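Local coordinates for protein PHOX (Pseudomonas fluorescens, PDB 4AMF) that hydrolyses phosphate monoesters as an alkaline phosphatase of beta-propeller fold, using a cofactor that combines two oxo-bridged iron ions with calcium ions, at residues T377-P382 with C396-N401; M81-E86 with S116-Q121. All coordinates share one frame; numbering follows the deposited sequence.

Contact 1: T377-P382 with C396-N401; sequences TRMDRP and CTLTNN. With ACP (phosphomethylphosphonic acid adenylate ester), chain C.
R381 lays one face of its guanidinium over the methyl group of T399, with CZ 3.4 Å from CG2. The pair lies where a beta-hairpin of the propeller opens onto the pocket of the bound substrate analogue, phosphomethylphosphonic acid adenylate ester. The methyl sits over the centre of its face, and the ligand's O3' lies above the opposite face, displaced toward the rim. NH2 donates to O1B of the ligand at 2.7 Å with an almost straight N-H...O angle of 175°, and O3G lies in the guanidinium plane at its edge. NH1 turns to OD1 of N400 at 3.0 Å, tilted from the guanidinium plane. A first torsion of 45°, which sets CG of N400 between the backbone N and the carbonyl carbon, carries this amide alongside R381. A water bridges R381 NH1, N400 ND2 and O1B, and D288 pairs with NE; together these bonds fix the group's rotation.

The backbones are joined through T399 N, which donates to R381 O at 3.1 Å. Next to it, P382 and L398 form an antiparallel non-hydrogen-bonded pair. D380, the centre of an inverse gamma turn, sends its carboxylate to N401, whose ND2 reaches OD1 at 3.0 Å from above the carboxylate plane; carboxylate and amide planes stand 87° apart. R404 makes a salt bridge to the same OD1, while Q409 also accepts from N401 ND2. Apolar contacts complete the interface: M379 CE touches L398 CD1 at 4.0 Å, and P382 CB rests 3.9 Å from C396 SG.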
# COMPACT_ATOMS: atom_id res chain seq x y z
N THR A 377 -3.64 -9.41 18.25
CA THR A 377 -4.69 -10.18 17.58
C THR A 377 -4.29 -10.44 16.13
O THR A 377 -4.11 -9.49 15.37
CB THR A 377 -6.01 -9.45 17.62
OG1 THR A 377 -6.36 -9.18 18.98
CG2 THR A 377 -7.13 -10.23 16.96
N ARG A 378 -4.35 -11.70 15.71
CA ARG A 378 -4.06 -12.10 14.32
C ARG A 378 -5.25 -11.64 13.47
O ARG A 378 -6.39 -11.93 13.82
CB ARG A 378 -3.84 -13.60 14.23
CG ARG A 378 -2.66 -14.10 15.04
CD ARG A 378 -2.43 -15.58 14.82
NE ARG A 378 -1.86 -15.82 13.50
CZ ARG A 378 -1.55 -17.01 13.00
NH1 ARG A 378 -1.80 -18.12 13.70
NH2 ARG A 378 -1.02 -17.11 11.79
N MET A 379 -4.98 -10.89 12.37
CA MET A 379 -6.00 -10.25 11.58
C MET A 379 -6.11 -10.79 10.18
O MET A 379 -5.18 -11.39 9.63
CB MET A 379 -5.72 -8.73 11.47
CG MET A 379 -5.53 -8.01 12.81
SD MET A 379 -7.03 -8.09 13.82
CE MET A 379 -8.05 -6.96 12.91
N ASP A 380 -7.29 -10.54 9.57
CA ASP A 380 -7.54 -10.93 8.18
C ASP A 380 -6.89 -9.98 7.18
O ASP A 380 -7.58 -9.23 6.49
CB ASP A 380 -9.05 -11.02 7.89
CG ASP A 380 -9.78 -12.16 8.55
OD1 ASP A 380 -9.12 -13.02 9.15
OD2 ASP A 380 -11.03 -12.21 8.44
N ARG A 381 -5.57 -10.02 7.08
CA ARG A 381 -4.84 -9.24 6.08
C ARG A 381 -5.10 -7.74 6.07
O ARG A 381 -5.79 -7.22 5.18
CB ARG A 381 -5.07 -9.81 4.69
CG ARG A 381 -4.44 -11.17 4.48
CD ARG A 381 -4.55 -11.54 3.04
NE ARG A 381 -3.78 -10.60 2.23
CZ ARG A 381 -3.92 -10.41 0.92
NH1 ARG A 381 -4.78 -11.16 0.22
NH2 ARG A 381 -3.19 -9.50 0.29
N PRO A 382 -4.58 -7.02 7.06
CA PRO A 382 -4.72 -5.57 7.03
C PRO A 382 -4.03 -4.98 5.80
O PRO A 382 -2.83 -5.22 5.60
CB PRO A 382 -4.11 -5.09 8.36
CG PRO A 382 -3.47 -6.28 8.98
CD PRO A 382 -3.72 -7.51 8.15
N CYS A 396 -9.61 0.64 8.21
CA CYS A 396 -8.61 -0.33 7.79
C CYS A 396 -9.24 -1.43 6.97
O CYS A 396 -10.15 -2.09 7.47
CB CYS A 396 -7.95 -0.93 9.02
SG CYS A 396 -6.61 -2.09 8.65
N THR A 397 -8.76 -1.68 5.76
CA THR A 397 -9.27 -2.83 5.08
C THR A 397 -8.65 -4.10 5.63
O THR A 397 -7.46 -4.12 5.98
CB THR A 397 -9.06 -2.72 3.57
OG1 THR A 397 -7.67 -2.50 3.34
CG2 THR A 397 -9.84 -1.63 2.96
N LEU A 398 -9.44 -5.17 5.71
CA LEU A 398 -9.03 -6.54 6.07
C LEU A 398 -9.48 -7.30 4.83
O LEU A 398 -10.66 -7.60 4.66
CB LEU A 398 -9.75 -6.97 7.34
CG LEU A 398 -9.46 -6.13 8.55
CD1 LEU A 398 -10.34 -6.50 9.70
CD2 LEU A 398 -7.98 -6.23 8.95
N THR A 399 -8.58 -7.43 3.88
CA THR A 399 -8.93 -7.80 2.50
C THR A 399 -9.56 -9.14 2.30
O THR A 399 -10.51 -9.25 1.52
CB THR A 399 -7.78 -7.52 1.53
OG1 THR A 399 -8.33 -7.37 0.20
CG2 THR A 399 -6.71 -8.53 1.59
N ASN A 400 -9.07 -10.14 3.01
CA ASN A 400 -9.61 -11.50 3.01
C ASN A 400 -8.73 -12.33 3.92
O ASN A 400 -7.69 -11.85 4.37
CB ASN A 400 -9.65 -12.13 1.57
CG ASN A 400 -8.41 -11.95 0.75
OD1 ASN A 400 -7.35 -12.47 1.08
ND2 ASN A 400 -8.54 -11.32 -0.41
N ASN A 401 -9.12 -13.58 4.18
CA ASN A 401 -8.30 -14.54 4.89
C ASN A 401 -8.86 -15.94 4.71
O ASN A 401 -9.66 -16.39 5.52
CB ASN A 401 -8.14 -14.23 6.37
CG ASN A 401 -7.15 -15.17 7.03
OD1 ASN A 401 -6.59 -16.09 6.43
ND2 ASN A 401 -6.92 -14.94 8.31
PG ACP C . -1.06 -7.30 -2.45
O1G ACP C . -2.23 -6.52 -3.18
O2G ACP C . 0.37 -6.58 -2.83
O3G ACP C . -1.33 -7.41 -0.92
PB ACP C . -2.64 -9.57 -3.36
O1B ACP C . -3.62 -9.14 -2.34
O2B ACP C . -2.90 -9.33 -4.86
C3B ACP C . -1.03 -9.00 -2.98
PA ACP C . -2.51 -12.43 -3.95
O1A ACP C . -1.36 -12.35 -4.87
O2A ACP C . -3.86 -12.89 -4.41
O3A ACP C . -2.66 -11.12 -3.11
O5' ACP C . -2.16 -13.53 -2.76
C5' ACP C . -2.93 -13.60 -1.55
C4' ACP C . -2.04 -13.48 -0.34
O4' ACP C . -1.24 -14.67 -0.23
C3' ACP C . -1.06 -12.31 -0.27
O3' ACP C . -0.97 -11.84 1.08
C2' ACP C . 0.23 -12.92 -0.80
O2' ACP C . 1.36 -12.22 -0.30
C1' ACP C . 0.14 -14.36 -0.27
N9 ACP C . 0.80 -15.36 -1.09
C8 ACP C . 0.90 -15.40 -2.46
N7 ACP C . 1.56 -16.44 -2.92
C5 ACP C . 1.92 -17.14 -1.78
C6 ACP C . 2.69 -18.30 -1.58
N6 ACP C . 3.32 -18.95 -2.56
N1 ACP C . 2.87 -18.72 -0.30
C2 ACP C . 2.33 -18.01 0.69
N3 ACP C . 1.61 -16.89 0.62
C4 ACP C . 1.44 -16.50 -0.64
O HOH W 1 -6.29 -10.72 -2.22

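Contact 2: M81-E86 with S116-Q121; sequences MAINNE and SVIEVQ. With FEO (mu-oxo-diiron), chain I; ACP (phosphomethylphosphonic acid adenylate ester), chain C.
M81 and I118 are locked into an antiparallel hydrogen-bonded pair, M81 N to I118 O and I118 N to M81 O both measuring 2.9 Å. Two residues along, I83 and S116 repeat the pattern, and S116 N to I83 O is shorter at 2.7 Å. Four backbone bonds thus fix the register, although the two strands are twisted to 150° between their N-to-C directions.

Packing is tighter on the face that carries M81, I83 and I118. There I83 CD1 meets I118 CD1 at 3.7 Å; the first torsion of I118, 63°, places CG1 between the backbone N and the carbonyl carbon, near M81 CB as well. The side chain of M81 crosses that of V120 at about a right angle, M81 SD lying 4.0 Å from V120 CG1. L31 and M67 add to this apolar layer. The face of A82 and V117 is looser, its nearest side-chain approach being A82 CB to V117 CG2 at 4.4 Å, and beyond V120 the strand 116-121 reaches partly exposed Q121, whose NE2 donates to OE2 of E119, two residues back, an oxygen that R78 also pairs with in a salt bridge.

At the other end S116 OG donates to N85 OD1 at 2.7 Å, and ND2 of that amide donates to the backbone O of D62, which fixes its flip. One residue on, E86 leaves the strand pair with an extended chain and binds one iron of the mu-oxo-diiron centre through OE2, at 2.0 Å. C175, E190, the ligand oxygen O2G and a water also bind that iron. The arrangement is that of a four-stranded antiparallel propeller blade, here with an iron ligand just past the end of its second strand.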
# COMPACT_ATOMS: atom_id res chain seq x y z
N MET A 81 3.74 14.56 -7.62
CA MET A 81 3.13 13.30 -7.23
C MET A 81 4.25 12.30 -7.00
O MET A 81 5.14 12.21 -7.83
CB MET A 81 2.18 12.79 -8.29
CG MET A 81 1.00 13.69 -8.50
SD MET A 81 -0.21 13.13 -9.72
CE MET A 81 -0.84 11.79 -8.93
N ALA A 82 4.19 11.56 -5.90
CA ALA A 82 5.13 10.49 -5.58
C ALA A 82 4.28 9.25 -5.68
O ALA A 82 3.24 9.14 -5.01
CB ALA A 82 5.69 10.67 -4.19
N ILE A 83 4.65 8.36 -6.59
CA ILE A 83 3.86 7.21 -6.98
C ILE A 83 4.70 5.94 -6.83
O ILE A 83 5.78 5.82 -7.42
CB ILE A 83 3.41 7.36 -8.45
CG1 ILE A 83 2.54 8.63 -8.65
CG2 ILE A 83 2.63 6.11 -8.88
CD1 ILE A 83 2.55 9.11 -10.01
N ASN A 84 4.22 4.99 -6.05
CA ASN A 84 4.90 3.73 -5.85
C ASN A 84 4.82 2.85 -7.07
O ASN A 84 3.82 2.86 -7.77
CB ASN A 84 4.32 2.95 -4.71
CG ASN A 84 4.56 3.59 -3.38
OD1 ASN A 84 5.38 4.50 -3.22
ND2 ASN A 84 3.93 3.04 -2.39
N ASN A 85 5.82 2.01 -7.27
CA ASN A 85 5.89 1.03 -8.36
C ASN A 85 6.19 -0.30 -7.63
O ASN A 85 7.26 -0.50 -7.14
CB ASN A 85 6.96 1.40 -9.36
CG ASN A 85 6.66 2.73 -9.98
OD1 ASN A 85 7.44 3.69 -9.85
ND2 ASN A 85 5.62 2.76 -10.76
N GLU A 86 5.18 -1.14 -7.48
CA GLU A 86 5.26 -2.29 -6.57
C GLU A 86 6.01 -3.49 -7.08
O GLU A 86 6.77 -4.10 -6.32
CB GLU A 86 3.82 -2.68 -6.13
CG GLU A 86 3.85 -3.69 -4.97
CD GLU A 86 2.52 -4.26 -4.55
OE1 GLU A 86 1.69 -4.54 -5.43
OE2 GLU A 86 2.29 -4.31 -3.32
N SER A 116 8.21 6.68 -8.32
CA SER A 116 8.33 7.63 -9.42
C SER A 116 7.83 8.94 -8.88
O SER A 116 6.67 9.01 -8.48
CB SER A 116 7.51 7.21 -10.63
OG SER A 116 7.95 5.96 -11.15
N VAL A 117 8.68 9.96 -8.86
CA VAL A 117 8.30 11.32 -8.48
C VAL A 117 8.12 12.06 -9.80
O VAL A 117 9.02 12.02 -10.64
CB VAL A 117 9.33 12.03 -7.58
CG1 VAL A 117 8.90 13.47 -7.30
CG2 VAL A 117 9.50 11.28 -6.27
N ILE A 118 6.95 12.69 -10.00
CA ILE A 118 6.67 13.41 -11.23
C ILE A 118 6.08 14.74 -10.93
O ILE A 118 5.40 14.92 -9.91
CB ILE A 118 5.70 12.58 -12.16
CG1 ILE A 118 4.31 12.34 -11.53
CG2 ILE A 118 6.35 11.26 -12.56
CD1 ILE A 118 3.35 11.71 -12.53
N GLU A 119 6.29 15.68 -11.84
CA GLU A 119 5.60 16.96 -11.79
C GLU A 119 4.40 16.87 -12.70
O GLU A 119 4.48 16.28 -13.80
CB GLU A 119 6.49 18.13 -12.23
CG GLU A 119 5.68 19.44 -12.24
CD GLU A 119 6.45 20.70 -12.56
OE1 GLU A 119 7.69 20.70 -12.44
OE2 GLU A 119 5.79 21.71 -12.88
N VAL A 120 3.30 17.51 -12.29
CA VAL A 120 2.08 17.63 -13.06
C VAL A 120 1.72 19.10 -13.08
O VAL A 120 1.99 19.84 -12.11
CB VAL A 120 0.93 16.75 -12.58
CG1 VAL A 120 1.29 15.28 -12.75
CG2 VAL A 120 0.58 17.04 -11.11
N GLN A 121 1.20 19.53 -14.20
CA GLN A 121 0.79 20.91 -14.41
C GLN A 121 -0.58 20.93 -15.00
O GLN A 121 -0.93 20.06 -15.79
CB GLN A 121 1.76 21.65 -15.34
CG GLN A 121 2.92 22.24 -14.60
CD GLN A 121 3.90 22.91 -15.53
OE1 GLN A 121 3.58 23.24 -16.68
NE2 GLN A 121 5.13 23.09 -15.06
FE1 FEO I . 0.69 -4.61 -2.12
FE2 FEO I . -1.26 -5.81 0.35
O FEO I . -1.01 -4.67 -1.22
PG ACP C . -1.06 -7.30 -2.45
O1G ACP C . -2.23 -6.52 -3.18
O2G ACP C . 0.37 -6.58 -2.83
O3G ACP C . -1.33 -7.41 -0.92
PB ACP C . -2.64 -9.57 -3.36
O1B ACP C . -3.62 -9.14 -2.34
O2B ACP C . -2.90 -9.33 -4.86
C3B ACP C . -1.03 -9.00 -2.98
PA ACP C . -2.51 -12.43 -3.95
O1A ACP C . -1.36 -12.35 -4.87
O2A ACP C . -3.86 -12.89 -4.41
O3A ACP C . -2.66 -11.12 -3.11
O5' ACP C . -2.16 -13.53 -2.76
C5' ACP C . -2.93 -13.60 -1.55
C4' ACP C . -2.04 -13.48 -0.34
O4' ACP C . -1.24 -14.67 -0.23
C3' ACP C . -1.06 -12.31 -0.27
O3' ACP C . -0.97 -11.84 1.08
C2' ACP C . 0.23 -12.92 -0.80
O2' ACP C . 1.36 -12.22 -0.30
C1' ACP C . 0.14 -14.36 -0.27
N9 ACP C . 0.80 -15.36 -1.09
C8 ACP C . 0.90 -15.40 -2.46
N7 ACP C . 1.56 -16.44 -2.92
C5 ACP C . 1.92 -17.14 -1.78
C6 ACP C . 2.69 -18.30 -1.58
N6 ACP C . 3.32 -18.95 -2.56
N1 ACP C . 2.87 -18.72 -0.30
C2 ACP C . 2.33 -18.01 0.69
N3 ACP C . 1.61 -16.89 0.62
C4 ACP C . 1.44 -16.50 -0.64
O HOH W 2 -0.75 -3.59 -3.67

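How the contacts relate
From the N terminus, the chain first makes contact 2, whose 29 intervening residues include helices 90-93 and 103-112; it joins the two middle strands of the sheet formed by 64-72, 78-85, 114-123 and 126-140. Contact 1 follows much later and closes a shorter excursion of 13 residues, the hairpin 382-387 and 394-398 at the outer end of another antiparallel sheet. The two contacts lie in series, neither nested nor crossed. The centres of contacts 1 and 2 are 28 Å apart, on opposite sides of the chain's centre. The bound substrate analogue relates them, since R381, just before strand 382-387, donates to it directly, and E86, just past strand 78-85, shares an iron with it.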